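Local coordinates for Cg10997-pa (PDB 2YV7), which may insert into membranes from a soluble, glutathione-transferase-like form and conduct chloride in a pH-dependent way, and may play a role in ethanol sensitivity, at residues 24-29 with 82-87; 43-48 with 179-184; 57-62 with 106-111. All coordinates share one frame; numbering follows the deposited sequence.

Contact 1: 24-29 with 82-87; sequences ELIIKA and THPPIL. With CA (calcium ion), chain B.
Ile26 and Ile86 form a hydrogen-bonded antiparallel pair, and both bonds between segments 24-29 and 82-87 belong to it. Ile26 N gives its hydrogen to Ile86 O at 2.9 Å, almost straight along the C=O axis. The return bond, Ile86 N to Ile26 O, is longer at 3.2 Å and arrives in the carbonyl plane, on a lone pair. Ile26 O is gripped a second time by a CA-H...O contact from Pro85 CA at 3.1 Å. Toward Pro85 the ladder stops: Pro84, next in line for a hydrogen-bonded pair, has no N-H, and the peptide between Pro84 and Pro85 is cis. This is the cis-proline loop of the thioredoxin fold. Two carbonyls of this loop turn to a metal: His83 O and Pro85 O each bind the calcium ion at 2.6 Å, and Leu95 O is a further ligand. Thr82 OG1 makes a weak hydrogen bond to His83 O.

The side chains add apolar cover. Leu25, its CG anti to the backbone N (chi1 -176°), lies alongside Pro85, with CD1 3.9 Å from Pro85 CB. On the other face of the sheet Ile26 and Ile86 meet at their CB atoms. Lys28 passes roughly perpendicular to the Pro84 side chain, CG 3.6 Å from Pro84 CB, and its extended chain brings CE to the edge of the His83 ring. Glu24 turns its OE2 the other way, to a hydrogen bond with Thr64 OG1.

Strand 22-28 thus runs between antiparallel strand 86-89 and parallel strand 60-66; helix 41-55 packs against Ile27 and Pro85, while Leu87 meets helix 97-107.

Contact 2: 43-48 with 179-184; sequences CQEYFM and MPRLQH
The interface between the thioredoxin-like N-terminal domain and the all-helical C-terminal part of the GST fold is made here by two helices, 41-55 and 173-193. Their segments 43-48 and 179-184 run at 138° to one another, with axes 10.0 Å apart at closest approach, and no direct hydrogen bond joins them.

Pro180 is the centrepiece. It sits at a kink, where its nitrogen makes no bond to the preceding turn, and its ring points at the other helix. Gln44, with CG anti to the backbone N (chi1 -168°) and the chain extended beyond it, crosses that ring obliquely, so that its amide end lies against CB and CG; Gln44 OE1 comes within 3.3 Å of Pro180 CB. The amide nitrogen, NE2, is bonded to Ser220 OG, which helps fix the rotation of the group. One turn on, Met48 meets the proline tip to tip, SD 4.0 Å from Pro180 CG. A bend at chi3 (72°) then carries Met48 CE to Met179 SD, also 4.0 Å away, one chain lying nearly square across the other.

Beside this apolar patch lies a bridged pair of charges. Glu45 OE1 and Arg181 NH1 stand 4.2 Å apart, too far for a salt bridge, but a water donates to Glu45 OE1 at 2.6 Å and accepts from Arg181 NH1 at 2.8 Å, lying in the guanidinium plane at its edge. NH1 also bonds Glu177 O. Because Glu45 OE2 is close to Glu101 OE2, the nearby arginine probably eases the crowding of negative charge.

Segment 43-48 belongs to the region predicted to become transmembrane after insertion; in this soluble form, helix 41-55 against helix 173-193 is the domain interface expected of a GST-fold CLIC protein.

Contact 3: 57-62 with 106-111; sequences KTISLK and KNIPGG
Two chain reversals meet where segments 57-62 and 106-111 touch. Lys57 closes helix 41-55 with a Schellman motif, its phi positive; Thr58 still turns, and the chain becomes extended at Ile59, leading into strand 60-66. Across from it, Ile108 is the first residue to leave helix 97-107 and begins a type II beta turn that ends at Gly111, whose N bonds Ile108 O at 2.9 Å. Gly110 takes the positive phi of that turn, 97°, where a side chain would jam against the carbonyl of Pro109; it is also the N-cap residue of helix 111-114. The nearest CA atoms are those of Thr58 and Pro109, 5.7 Å apart.

Thr58 makes the one hydrogen bond between the segments, from OG1 to Pro109 O at 2.7 Å. The donor stands above the carbonyl plane, 50° out of it. With chi1 at 59°, OG1 occupies the crowded place between the backbone N and the carbonyl carbon, within bonding distance of Leu53 O as well, so its single hydrogen must be shared or alternate between the two carbonyls. In this way the hydroxyl links the end of the thioredoxin-like domain's first helix to the turn after helix 97-107.

Around the bond the contact is apolar. The Thr58 side chain and the Pro109 ring lie alongside one another, pointing opposite ways, Thr58 CB 3.5 Å from Pro109 CB. Ile59 and Ile108 meet crosswise through their branch methyls, CG2 to CG2 at 3.5 Å. Ile59 CG2 also reaches Pro109 CG at 4.3 Å, while Leu50 and Ala54 of helix 41-55 pack on Ile59 and Leu53 on Ile108.

Contacts 1 and 3 both lie within the thioredoxin-like domain and share its sheet: Leu25 N is 2.7 Å from Lys62 O, a probable hydrogen bond, and Leu87 CD1 meets Ile108 CD1 at 4.1 Å. Contact 2, at the centre of the chain, joins that domain to the helical part. Its helix backs onto contact 1, with Pro85 CG 3.6 Å from Tyr46 CD2 and Leu25 CD2 3.4 Å from Phe47 N. The calcium ion belongs to contact 1, and the side chain of Glu45 in contact 2 is about 12 Å from it. The centres of contacts 2 and 3 are about 18 Å apart, and Phe47 O lightly touches Leu61 CD2.

Contact 1: 24-29 with 82-87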
ATOM      1  N   GLU A  24     -12.576  -2.759  12.208  1.00 32.09           N
ATOM      2  CA  GLU A  24     -12.079  -4.044  11.724  1.00 36.22           C
ATOM      3  C   GLU A  24     -11.823  -3.950  10.224  1.00 33.05           C
ATOM      4  O   GLU A  24     -12.702  -3.547   9.471  1.00 34.14           O
ATOM      5  CB  GLU A  24     -13.054  -5.189  12.001  1.00 42.60           C
ATOM      6  CG  GLU A  24     -12.529  -6.535  11.464  1.00 46.78           C
ATOM      7  CD  GLU A  24     -13.409  -7.768  11.802  1.00 50.02           C
ATOM      8  OE1 GLU A  24     -14.591  -7.621  12.203  1.00 51.32           O
ATOM      9  OE2 GLU A  24     -12.908  -8.899  11.628  1.00 51.12           O
ATOM     10  N   LEU A  25     -10.599  -4.274   9.798  1.00 35.76           N
ATOM     11  CA  LEU A  25     -10.297  -4.335   8.375  1.00 30.91           C
ATOM     12  C   LEU A  25     -10.085  -5.798   7.964  1.00 29.04           C
ATOM     13  O   LEU A  25      -9.199  -6.465   8.470  1.00 29.34           O
ATOM     14  CB  LEU A  25      -9.058  -3.483   8.011  1.00 30.00           C
ATOM     15  CG  LEU A  25      -8.773  -3.453   6.502  1.00 29.16           C
ATOM     16  CD1 LEU A  25      -9.876  -2.745   5.722  1.00 29.97           C
ATOM     17  CD2 LEU A  25      -7.391  -2.757   6.322  1.00 30.92           C
ATOM     18  N   ILE A  26     -10.936  -6.280   7.072  1.00 28.35           N
ATOM     19  CA  ILE A  26     -10.711  -7.616   6.525  1.00 27.94           C
ATOM     20  C   ILE A  26      -9.795  -7.528   5.315  1.00 30.06           C
ATOM     21  O   ILE A  26     -10.080  -6.778   4.377  1.00 31.92           O
ATOM     22  CB  ILE A  26     -12.013  -8.312   6.128  1.00 31.25           C
ATOM     23  CG1 ILE A  26     -12.936  -8.418   7.379  1.00 35.54           C
ATOM     24  CG2 ILE A  26     -11.718  -9.666   5.575  1.00 34.78           C
ATOM     25  CD1 ILE A  26     -14.181  -9.320   7.191  1.00 36.81           C
ATOM     26  N   ILE A  27      -8.732  -8.339   5.311  1.00 29.47           N
ATOM     27  CA  ILE A  27      -7.764  -8.354   4.182  1.00 30.82           C
ATOM     28  C   ILE A  27      -7.549  -9.762   3.589  1.00 33.96           C
ATOM     29  O   ILE A  27      -7.794 -10.746   4.248  1.00 34.19           O
ATOM     30  CB  ILE A  27      -6.397  -7.650   4.576  1.00 33.47           C
ATOM     31  CG1 ILE A  27      -5.571  -8.521   5.519  1.00 32.46           C
ATOM     32  CG2 ILE A  27      -6.648  -6.232   5.046  1.00 33.46           C
ATOM     33  CD1 ILE A  27      -4.169  -7.943   5.938  1.00 29.62           C
ATOM     34  N   LYS A  28      -7.074  -9.835   2.346  1.00 32.60           N
ATOM     35  CA  LYS A  28      -6.818 -11.090   1.639  1.00 35.06           C
ATOM     36  C   LYS A  28      -5.520 -11.661   2.174  1.00 37.01           C
ATOM     37  O   LYS A  28      -4.541 -10.909   2.377  1.00 34.50           O
ATOM     38  CB  LYS A  28      -6.625 -10.836   0.151  1.00 42.11           C
ATOM     39  CG  LYS A  28      -7.899 -10.453  -0.623  1.00 50.61           C
ATOM     40  CD  LYS A  28      -7.578  -9.970  -2.048  1.00 50.10           C
ATOM     41  CE  LYS A  28      -8.745 -10.274  -3.033  1.00 53.59           C
ATOM     42  NZ  LYS A  28      -8.539  -9.759  -4.436  1.00 52.45           N
ATOM     43  N   ALA A  29      -5.535 -12.968   2.443  1.00 31.25           N
ATOM     44  CA  ALA A  29      -4.377 -13.710   2.890  1.00 29.68           C
ATOM     45  C   ALA A  29      -3.481 -14.034   1.722  1.00 30.29           C
ATOM     46  O   ALA A  29      -3.930 -14.160   0.576  1.00 34.75           O
ATOM     47  CB  ALA A  29      -4.779 -15.036   3.531  1.00 30.46           C
ATOM     48  N   THR A  82     -18.327 -10.087  -2.553  1.00 62.68           N
ATOM     49  CA  THR A  82     -17.349  -9.007  -2.413  1.00 56.83           C
ATOM     50  C   THR A  82     -15.982  -9.474  -1.866  1.00 53.85           C
ATOM     51  O   THR A  82     -15.894 -10.212  -0.869  1.00 50.49           O
ATOM     52  CB  THR A  82     -17.928  -7.791  -1.647  1.00 56.74           C
ATOM     53  OG1 THR A  82     -16.861  -6.937  -1.209  1.00 54.99           O
ATOM     54  CG2 THR A  82     -18.752  -8.245  -0.451  1.00 54.33           C
ATOM     55  N   HIS A  83     -14.935  -9.040  -2.562  1.00 49.91           N
ATOM     56  CA  HIS A  83     -13.541  -9.288  -2.190  1.00 50.35           C
ATOM     57  C   HIS A  83     -13.010  -8.285  -1.165  1.00 44.24           C
ATOM     58  O   HIS A  83     -13.419  -7.119  -1.179  1.00 40.61           O
ATOM     59  CB  HIS A  83     -12.672  -9.177  -3.445  1.00 56.75           C
ATOM     60  CG  HIS A  83     -12.727 -10.388  -4.315  1.00 59.64           C
ATOM     61  ND1 HIS A  83     -13.761 -10.619  -5.197  1.00 61.29           N
ATOM     62  CD2 HIS A  83     -11.888 -11.443  -4.431  1.00 61.44           C
ATOM     63  CE1 HIS A  83     -13.550 -11.760  -5.830  1.00 61.71           C
ATOM     64  NE2 HIS A  83     -12.420 -12.281  -5.385  1.00 62.12           N
ATOM     65  N   PRO A  84     -12.090  -8.733  -0.281  1.00 41.53           N
ATOM     66  CA  PRO A  84     -11.381  -7.781   0.578  1.00 36.42           C
ATOM     67  C   PRO A  84     -10.722  -6.674  -0.267  1.00 36.52           C
ATOM     68  O   PRO A  84     -10.519  -6.861  -1.480  1.00 36.40           O
ATOM     69  CB  PRO A  84     -10.378  -8.671   1.333  1.00 34.66           C
ATOM     70  CG  PRO A  84     -11.138 -10.004   1.378  1.00 35.77           C
ATOM     71  CD  PRO A  84     -11.660 -10.120  -0.004  1.00 37.82           C
ATOM     72  N   PRO A  85     -10.442  -5.508   0.346  1.00 31.29           N
ATOM     73  CA  PRO A  85     -10.714  -5.228   1.744  1.00 26.66           C
ATOM     74  C   PRO A  85     -12.179  -4.902   1.964  1.00 29.71           C
ATOM     75  O   PRO A  85     -12.884  -4.457   1.053  1.00 31.62           O
ATOM     76  CB  PRO A  85      -9.913  -3.964   2.025  1.00 26.68           C
ATOM     77  CG  PRO A  85      -9.823  -3.287   0.706  1.00 30.89           C
ATOM     78  CD  PRO A  85      -9.799  -4.361  -0.337  1.00 29.74           C
ATOM     79  N   ILE A  86     -12.582  -5.124   3.197  1.00 31.76           N
ATOM     80  CA  ILE A  86     -13.914  -4.794   3.688  1.00 29.61           C
ATOM     81  C   ILE A  86     -13.703  -4.134   5.013  1.00 30.43           C
ATOM     82  O   ILE A  86     -12.930  -4.624   5.842  1.00 30.11           O
ATOM     83  CB  ILE A  86     -14.757  -6.097   3.863  1.00 34.08           C
ATOM     84  CG1 ILE A  86     -15.113  -6.676   2.493  1.00 32.40           C
ATOM     85  CG2 ILE A  86     -16.002  -5.785   4.757  1.00 34.32           C
ATOM     86  CD1 ILE A  86     -15.411  -8.199   2.478  1.00 38.77           C
ATOM     87  N   LEU A  87     -14.383  -2.996   5.256  1.00 30.06           N
ATOM     88  CA  LEU A  87     -14.170  -2.245   6.491  1.00 28.20           C
ATOM     89  C   LEU A  87     -15.445  -2.363   7.370  1.00 31.93           C
ATOM     90  O   LEU A  87     -16.532  -2.127   6.878  1.00 32.60           O
ATOM     91  CB  LEU A  87     -13.881  -0.763   6.203  1.00 30.82           C
ATOM     92  CG  LEU A  87     -13.647   0.249   7.324  1.00 32.12           C
ATOM     93  CD1 LEU A  87     -12.998   1.508   6.820  1.00 34.33           C
ATOM     94  CD2 LEU A  87     -14.954   0.668   8.058  1.00 39.59           C
TER
HETATM   95 CA    CA B 261     -13.663  -4.494  -1.429  1.00 38.31          CA

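Contact 2: 43-48 with 179-184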
ATOM      1  N   CYS A  43      -5.856  -3.451   0.100  1.00 26.46           N
ATOM      2  CA  CYS A  43      -5.695  -3.846   1.504  1.00 24.23           C
ATOM      3  C   CYS A  43      -4.550  -3.067   2.119  1.00 26.36           C
ATOM      4  O   CYS A  43      -4.722  -2.500   3.195  1.00 25.02           O
ATOM      5  CB  CYS A  43      -5.420  -5.361   1.596  1.00 25.41           C
ATOM      6  SG  CYS A  43      -6.838  -6.360   1.052  1.00 35.51           S
ATOM      7  N   GLN A  44      -3.372  -2.955   1.459  1.00 22.31           N
ATOM      8  CA  GLN A  44      -2.284  -2.313   2.146  1.00 24.12           C
ATOM      9  C   GLN A  44      -2.558  -0.806   2.362  1.00 23.85           C
ATOM     10  O   GLN A  44      -2.241  -0.230   3.417  1.00 22.08           O
ATOM     11  CB  GLN A  44      -0.919  -2.586   1.423  1.00 23.21           C
ATOM     12  CG  GLN A  44       0.201  -2.133   2.385  1.00 24.07           C
ATOM     13  CD  GLN A  44       1.637  -2.178   1.864  1.00 22.48           C
ATOM     14  OE1 GLN A  44       1.902  -2.688   0.792  1.00 22.88           O
ATOM     15  NE2 GLN A  44       2.580  -1.647   2.680  1.00 23.04           N
ATOM     16  N   GLU A  45      -3.146  -0.180   1.350  1.00 22.63           N
ATOM     17  CA  GLU A  45      -3.429   1.255   1.397  1.00 22.79           C
ATOM     18  C   GLU A  45      -4.365   1.556   2.617  1.00 25.09           C
ATOM     19  O   GLU A  45      -4.095   2.451   3.400  1.00 23.70           O
ATOM     20  CB  GLU A  45      -4.099   1.734   0.106  1.00 22.36           C
ATOM     21  CG  GLU A  45      -4.394   3.221   0.259  1.00 28.51           C
ATOM     22  CD  GLU A  45      -4.984   3.898  -0.975  1.00 29.22           C
ATOM     23  OE1 GLU A  45      -5.013   3.293  -2.026  1.00 26.31           O
ATOM     24  OE2 GLU A  45      -5.442   5.071  -0.887  1.00 26.78           O
ATOM     25  N   TYR A  46      -5.432   0.807   2.726  1.00 24.18           N
ATOM     26  CA  TYR A  46      -6.438   1.057   3.798  1.00 25.08           C
ATOM     27  C   TYR A  46      -5.923   0.575   5.164  1.00 27.38           C
ATOM     28  O   TYR A  46      -6.200   1.209   6.180  1.00 28.07           O
ATOM     29  CB  TYR A  46      -7.842   0.524   3.438  1.00 25.59           C
ATOM     30  CG  TYR A  46      -8.346   1.028   2.100  1.00 25.02           C
ATOM     31  CD1 TYR A  46      -7.946   2.287   1.621  1.00 25.23           C
ATOM     32  CD2 TYR A  46      -9.110   0.214   1.247  1.00 26.22           C
ATOM     33  CE1 TYR A  46      -8.330   2.753   0.359  1.00 25.55           C
ATOM     34  CE2 TYR A  46      -9.514   0.685   0.001  1.00 24.92           C
ATOM     35  CZ  TYR A  46      -9.112   1.946  -0.431  1.00 24.62           C
ATOM     36  OH  TYR A  46      -9.487   2.386  -1.704  1.00 32.18           O
ATOM     37  N   PHE A  47      -5.127  -0.497   5.194  1.00 24.07           N
ATOM     38  CA  PHE A  47      -4.421  -0.905   6.412  1.00 24.98           C
ATOM     39  C   PHE A  47      -3.578   0.281   6.877  1.00 25.44           C
ATOM     40  O   PHE A  47      -3.584   0.673   8.020  1.00 27.46           O
ATOM     41  CB  PHE A  47      -3.569  -2.146   6.039  1.00 27.76           C
ATOM     42  CG  PHE A  47      -2.944  -2.916   7.199  1.00 29.63           C
ATOM     43  CD1 PHE A  47      -2.552  -2.295   8.410  1.00 31.54           C
ATOM     44  CD2 PHE A  47      -2.664  -4.265   7.030  1.00 29.23           C
ATOM     45  CE1 PHE A  47      -1.924  -3.043   9.448  1.00 31.71           C
ATOM     46  CE2 PHE A  47      -2.051  -5.032   8.086  1.00 31.55           C
ATOM     47  CZ  PHE A  47      -1.669  -4.399   9.278  1.00 31.64           C
ATOM     48  N   MET A  48      -2.804   0.877   5.952  1.00 23.99           N
ATOM     49  CA  MET A  48      -1.947   1.986   6.321  1.00 23.08           C
ATOM     50  C   MET A  48      -2.754   3.193   6.849  1.00 22.65           C
ATOM     51  O   MET A  48      -2.338   3.777   7.830  1.00 28.78           O
ATOM     52  CB  MET A  48      -1.102   2.419   5.101  1.00 21.32           C
ATOM     53  CG  MET A  48       0.058   1.475   4.929  1.00 20.91           C
ATOM     54  SD  MET A  48       1.247   2.056   3.669  1.00 25.43           S
ATOM     55  CE  MET A  48       1.990   3.426   4.549  1.00 23.03           C
ATOM     56  N   MET A 179       3.108   4.347  -1.480  1.00 20.73           N
ATOM     57  CA  MET A 179       4.169   3.502  -0.879  1.00 19.88           C
ATOM     58  C   MET A 179       3.984   2.029  -1.224  1.00 21.22           C
ATOM     59  O   MET A 179       4.976   1.370  -1.641  1.00 21.53           O
ATOM     60  CB  MET A 179       4.276   3.797   0.627  1.00 23.21           C
ATOM     61  CG  MET A 179       4.786   5.211   0.903  1.00 24.13           C
ATOM     62  SD  MET A 179       4.780   5.537   2.702  1.00 24.59           S
ATOM     63  CE  MET A 179       5.708   7.023   2.737  1.00 27.22           C
ATOM     64  N   PRO A 180       2.769   1.482  -1.083  1.00 22.05           N
ATOM     65  CA  PRO A 180       2.574   0.071  -1.490  1.00 24.07           C
ATOM     66  C   PRO A 180       2.923  -0.170  -2.988  1.00 24.15           C
ATOM     67  O   PRO A 180       3.627  -1.137  -3.324  1.00 19.81           O
ATOM     68  CB  PRO A 180       1.091  -0.198  -1.177  1.00 25.48           C
ATOM     69  CG  PRO A 180       0.731   0.783  -0.090  1.00 19.59           C
ATOM     70  CD  PRO A 180       1.517   2.035  -0.473  1.00 20.77           C
ATOM     71  N   ARG A 181       2.599   0.808  -3.865  1.00 18.54           N
ATOM     72  CA  ARG A 181       2.975   0.590  -5.299  1.00 19.06           C
ATOM     73  C   ARG A 181       4.498   0.652  -5.500  1.00 20.09           C
ATOM     74  O   ARG A 181       5.022  -0.088  -6.267  1.00 21.73           O
ATOM     75  CB  ARG A 181       2.239   1.614  -6.193  1.00 21.70           C
ATOM     76  CG  ARG A 181       0.732   1.321  -6.227  1.00 19.78           C
ATOM     77  CD  ARG A 181      -0.067   2.636  -6.510  1.00 22.93           C
ATOM     78  NE  ARG A 181      -1.427   2.156  -6.738  1.00 23.03           N
ATOM     79  CZ  ARG A 181      -2.268   1.769  -5.755  1.00 26.10           C
ATOM     80  NH1 ARG A 181      -1.889   1.860  -4.484  1.00 22.60           N
ATOM     81  NH2 ARG A 181      -3.484   1.316  -6.075  1.00 26.17           N
ATOM     82  N   LEU A 182       5.234   1.517  -4.782  1.00 18.15           N
ATOM     83  CA  LEU A 182       6.696   1.549  -4.870  1.00 19.91           C
ATOM     84  C   LEU A 182       7.302   0.215  -4.436  1.00 22.65           C
ATOM     85  O   LEU A 182       8.215  -0.350  -5.098  1.00 20.97           O
ATOM     86  CB  LEU A 182       7.237   2.700  -3.998  1.00 19.42           C
ATOM     87  CG  LEU A 182       6.922   4.110  -4.512  1.00 19.94           C
ATOM     88  CD1 LEU A 182       7.595   5.052  -3.591  1.00 20.67           C
ATOM     89  CD2 LEU A 182       7.658   4.278  -5.930  1.00 20.51           C
ATOM     90  N   GLN A 183       6.726  -0.359  -3.413  1.00 21.56           N
ATOM     91  CA  GLN A 183       7.203  -1.675  -2.974  1.00 20.83           C
ATOM     92  C   GLN A 183       6.931  -2.795  -4.012  1.00 19.93           C
ATOM     93  O   GLN A 183       7.872  -3.573  -4.278  1.00 23.50           O
ATOM     94  CB  GLN A 183       6.563  -2.008  -1.597  1.00 21.37           C
ATOM     95  CG  GLN A 183       7.214  -3.297  -1.001  1.00 20.40           C
ATOM     96  CD  GLN A 183       8.647  -3.062  -0.476  1.00 27.29           C
ATOM     97  OE1 GLN A 183       9.175  -1.972  -0.574  1.00 23.52           O
ATOM     98  NE2 GLN A 183       9.271  -4.118   0.129  1.00 26.99           N
ATOM     99  N   HIS A 184       5.765  -2.850  -4.689  1.00 17.91           N
ATOM    100  CA  HIS A 184       5.546  -3.862  -5.728  1.00 22.54           C
ATOM    101  C   HIS A 184       6.485  -3.587  -6.903  1.00 19.93           C
ATOM    102  O   HIS A 184       7.020  -4.481  -7.495  1.00 21.80           O
ATOM    103  CB  HIS A 184       4.099  -3.777  -6.217  1.00 22.82           C
ATOM    104  CG  HIS A 184       3.101  -4.455  -5.324  1.00 23.26           C
ATOM    105  ND1 HIS A 184       3.033  -4.226  -3.955  1.00 24.28           N
ATOM    106  CD2 HIS A 184       2.047  -5.250  -5.624  1.00 20.85           C
ATOM    107  CE1 HIS A 184       2.047  -4.965  -3.443  1.00 21.89           C
ATOM    108  NE2 HIS A 184       1.396  -5.524  -4.440  1.00 24.14           N
TER
HETATM  109  O   HOH W   1      -4.177   1.047  -3.103  1.00 25.34           O

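Contact 3: 57-62 with 106-111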
ATOM      1  N   LYS A  57      -4.684   7.462  18.081  1.00 48.28           N
ATOM      2  CA  LYS A  57      -5.624   7.008  19.108  1.00 51.31           C
ATOM      3  C   LYS A  57      -7.079   7.492  18.934  1.00 50.61           C
ATOM      4  O   LYS A  57      -7.831   7.619  19.921  1.00 51.44           O
ATOM      5  CB  LYS A  57      -5.068   7.258  20.529  1.00 53.93           C
ATOM      6  CG  LYS A  57      -3.688   6.618  20.772  1.00 55.34           C
ATOM      7  CD  LYS A  57      -3.510   6.208  22.217  1.00 57.06           C
ATOM      8  CE  LYS A  57      -2.040   5.890  22.566  1.00 58.63           C
ATOM      9  NZ  LYS A  57      -1.768   5.986  24.052  1.00 58.27           N
ATOM     10  N   THR A  58      -7.496   7.744  17.691  1.00 50.54           N
ATOM     11  CA  THR A  58      -8.921   8.037  17.469  1.00 46.70           C
ATOM     12  C   THR A  58      -9.743   6.759  17.361  1.00 45.52           C
ATOM     13  O   THR A  58     -10.969   6.778  17.548  1.00 43.22           O
ATOM     14  CB  THR A  58      -9.200   8.921  16.242  1.00 49.31           C
ATOM     15  OG1 THR A  58      -8.702   8.283  15.051  1.00 39.32           O
ATOM     16  CG2 THR A  58      -8.599  10.337  16.424  1.00 45.86           C
ATOM     17  N   ILE A  59      -9.057   5.654  17.079  1.00 35.65           N
ATOM     18  CA  ILE A  59      -9.721   4.359  16.852  1.00 34.62           C
ATOM     19  C   ILE A  59      -8.839   3.235  17.362  1.00 35.89           C
ATOM     20  O   ILE A  59      -7.693   3.447  17.764  1.00 37.53           O
ATOM     21  CB  ILE A  59     -10.025   4.064  15.324  1.00 36.85           C
ATOM     22  CG1 ILE A  59      -8.724   4.030  14.513  1.00 36.03           C
ATOM     23  CG2 ILE A  59     -11.053   5.033  14.707  1.00 38.79           C
ATOM     24  CD1 ILE A  59      -8.897   3.393  13.135  1.00 33.59           C
ATOM     25  N   SER A  60      -9.415   2.040  17.302  1.00 37.89           N
ATOM     26  CA  SER A  60      -8.788   0.780  17.588  1.00 42.13           C
ATOM     27  C   SER A  60      -8.826   0.029  16.258  1.00 41.52           C
ATOM     28  O   SER A  60      -9.833   0.032  15.546  1.00 37.40           O
ATOM     29  CB  SER A  60      -9.657   0.046  18.617  1.00 42.89           C
ATOM     30  OG  SER A  60      -9.063  -1.116  19.100  1.00 43.09           O
ATOM     31  N   LEU A  61      -7.708  -0.585  15.894  1.00 40.13           N
ATOM     32  CA  LEU A  61      -7.650  -1.299  14.632  1.00 36.17           C
ATOM     33  C   LEU A  61      -7.496  -2.786  14.891  1.00 36.91           C
ATOM     34  O   LEU A  61      -6.563  -3.194  15.568  1.00 38.55           O
ATOM     35  CB  LEU A  61      -6.461  -0.800  13.775  1.00 36.39           C
ATOM     36  CG  LEU A  61      -6.368  -1.449  12.381  1.00 35.26           C
ATOM     37  CD1 LEU A  61      -7.647  -1.328  11.508  1.00 33.71           C
ATOM     38  CD2 LEU A  61      -5.089  -0.966  11.614  1.00 36.51           C
ATOM     39  N   LYS A  62      -8.375  -3.560  14.271  1.00 35.52           N
ATOM     40  CA  LYS A  62      -8.341  -5.011  14.215  1.00 37.88           C
ATOM     41  C   LYS A  62      -8.268  -5.415  12.759  1.00 35.14           C
ATOM     42  O   LYS A  62      -9.133  -5.050  11.956  1.00 33.55           O
ATOM     43  CB  LYS A  62      -9.616  -5.582  14.856  1.00 41.52           C
ATOM     44  CG  LYS A  62      -9.911  -7.067  14.681  1.00 48.27           C
ATOM     45  CD  LYS A  62     -11.302  -7.418  15.354  1.00 46.20           C
ATOM     46  CE  LYS A  62     -11.719  -8.894  15.210  1.00 49.89           C
ATOM     47  NZ  LYS A  62     -13.208  -9.126  15.451  1.00 51.41           N
ATOM     48  N   LYS A 106     -14.795  10.655   5.818  1.00 43.59           N
ATOM     49  CA  LYS A 106     -15.947  11.385   6.346  1.00 48.60           C
ATOM     50  C   LYS A 106     -16.378  10.950   7.740  1.00 47.86           C
ATOM     51  O   LYS A 106     -16.742  11.792   8.560  1.00 48.43           O
ATOM     52  CB  LYS A 106     -17.098  11.325   5.349  1.00 53.07           C
ATOM     53  CG  LYS A 106     -16.768  12.084   4.060  1.00 57.15           C
ATOM     54  CD  LYS A 106     -17.771  11.811   2.943  1.00 58.09           C
ATOM     55  CE  LYS A 106     -17.618  12.821   1.809  1.00 59.99           C
ATOM     56  NZ  LYS A 106     -18.006  14.212   2.225  1.00 62.16           N
ATOM     57  N   ASN A 107     -16.296   9.650   8.027  1.00 47.45           N
ATOM     58  CA  ASN A 107     -16.850   9.068   9.267  1.00 45.80           C
ATOM     59  C   ASN A 107     -15.883   8.604  10.361  1.00 48.15           C
ATOM     60  O   ASN A 107     -16.286   8.391  11.517  1.00 46.22           O
ATOM     61  CB  ASN A 107     -17.800   7.940   8.890  1.00 48.84           C
ATOM     62  CG  ASN A 107     -18.888   8.407   7.969  1.00 53.09           C
ATOM     63  OD1 ASN A 107     -19.155   7.805   6.919  1.00 52.13           O
ATOM     64  ND2 ASN A 107     -19.517   9.520   8.335  1.00 53.23           N
ATOM     65  N   ILE A 108     -14.602   8.457  10.039  1.00 44.49           N
ATOM     66  CA  ILE A 108     -13.663   8.049  11.071  1.00 43.08           C
ATOM     67  C   ILE A 108     -12.865   9.256  11.583  1.00 44.44           C
ATOM     68  O   ILE A 108     -12.286  10.009  10.786  1.00 43.17           O
ATOM     69  CB  ILE A 108     -12.735   6.883  10.609  1.00 44.61           C
ATOM     70  CG1 ILE A 108     -13.553   5.595  10.411  1.00 45.34           C
ATOM     71  CG2 ILE A 108     -11.628   6.651  11.648  1.00 44.73           C
ATOM     72  CD1 ILE A 108     -12.884   4.533   9.552  1.00 46.60           C
ATOM     73  N   PRO A 109     -12.855   9.471  12.918  1.00 45.43           N
ATOM     74  CA  PRO A 109     -12.103  10.600  13.474  1.00 46.28           C
ATOM     75  C   PRO A 109     -10.671  10.566  12.997  1.00 45.28           C
ATOM     76  O   PRO A 109     -10.046   9.502  13.002  1.00 51.76           O
ATOM     77  CB  PRO A 109     -12.146  10.353  14.991  1.00 46.68           C
ATOM     78  CG  PRO A 109     -12.727   8.958  15.169  1.00 48.81           C
ATOM     79  CD  PRO A 109     -13.551   8.702  13.965  1.00 46.38           C
ATOM     80  N   GLY A 110     -10.173  11.729  12.588  1.00 41.96           N
ATOM     81  CA  GLY A 110      -8.828  11.877  12.047  1.00 42.32           C
ATOM     82  C   GLY A 110      -8.808  11.873  10.543  1.00 36.52           C
ATOM     83  O   GLY A 110      -7.830  12.321   9.940  1.00 37.36           O
ATOM     84  N   GLY A 111      -9.904  11.383   9.960  1.00 39.23           N
ATOM     85  CA  GLY A 111     -10.009  11.047   8.540  1.00 39.43           C
ATOM     86  C   GLY A 111      -9.864  12.234   7.613  1.00 46.89           C
ATOM     87  O   GLY A 111      -9.213  12.140   6.570  1.00 43.11           O
TER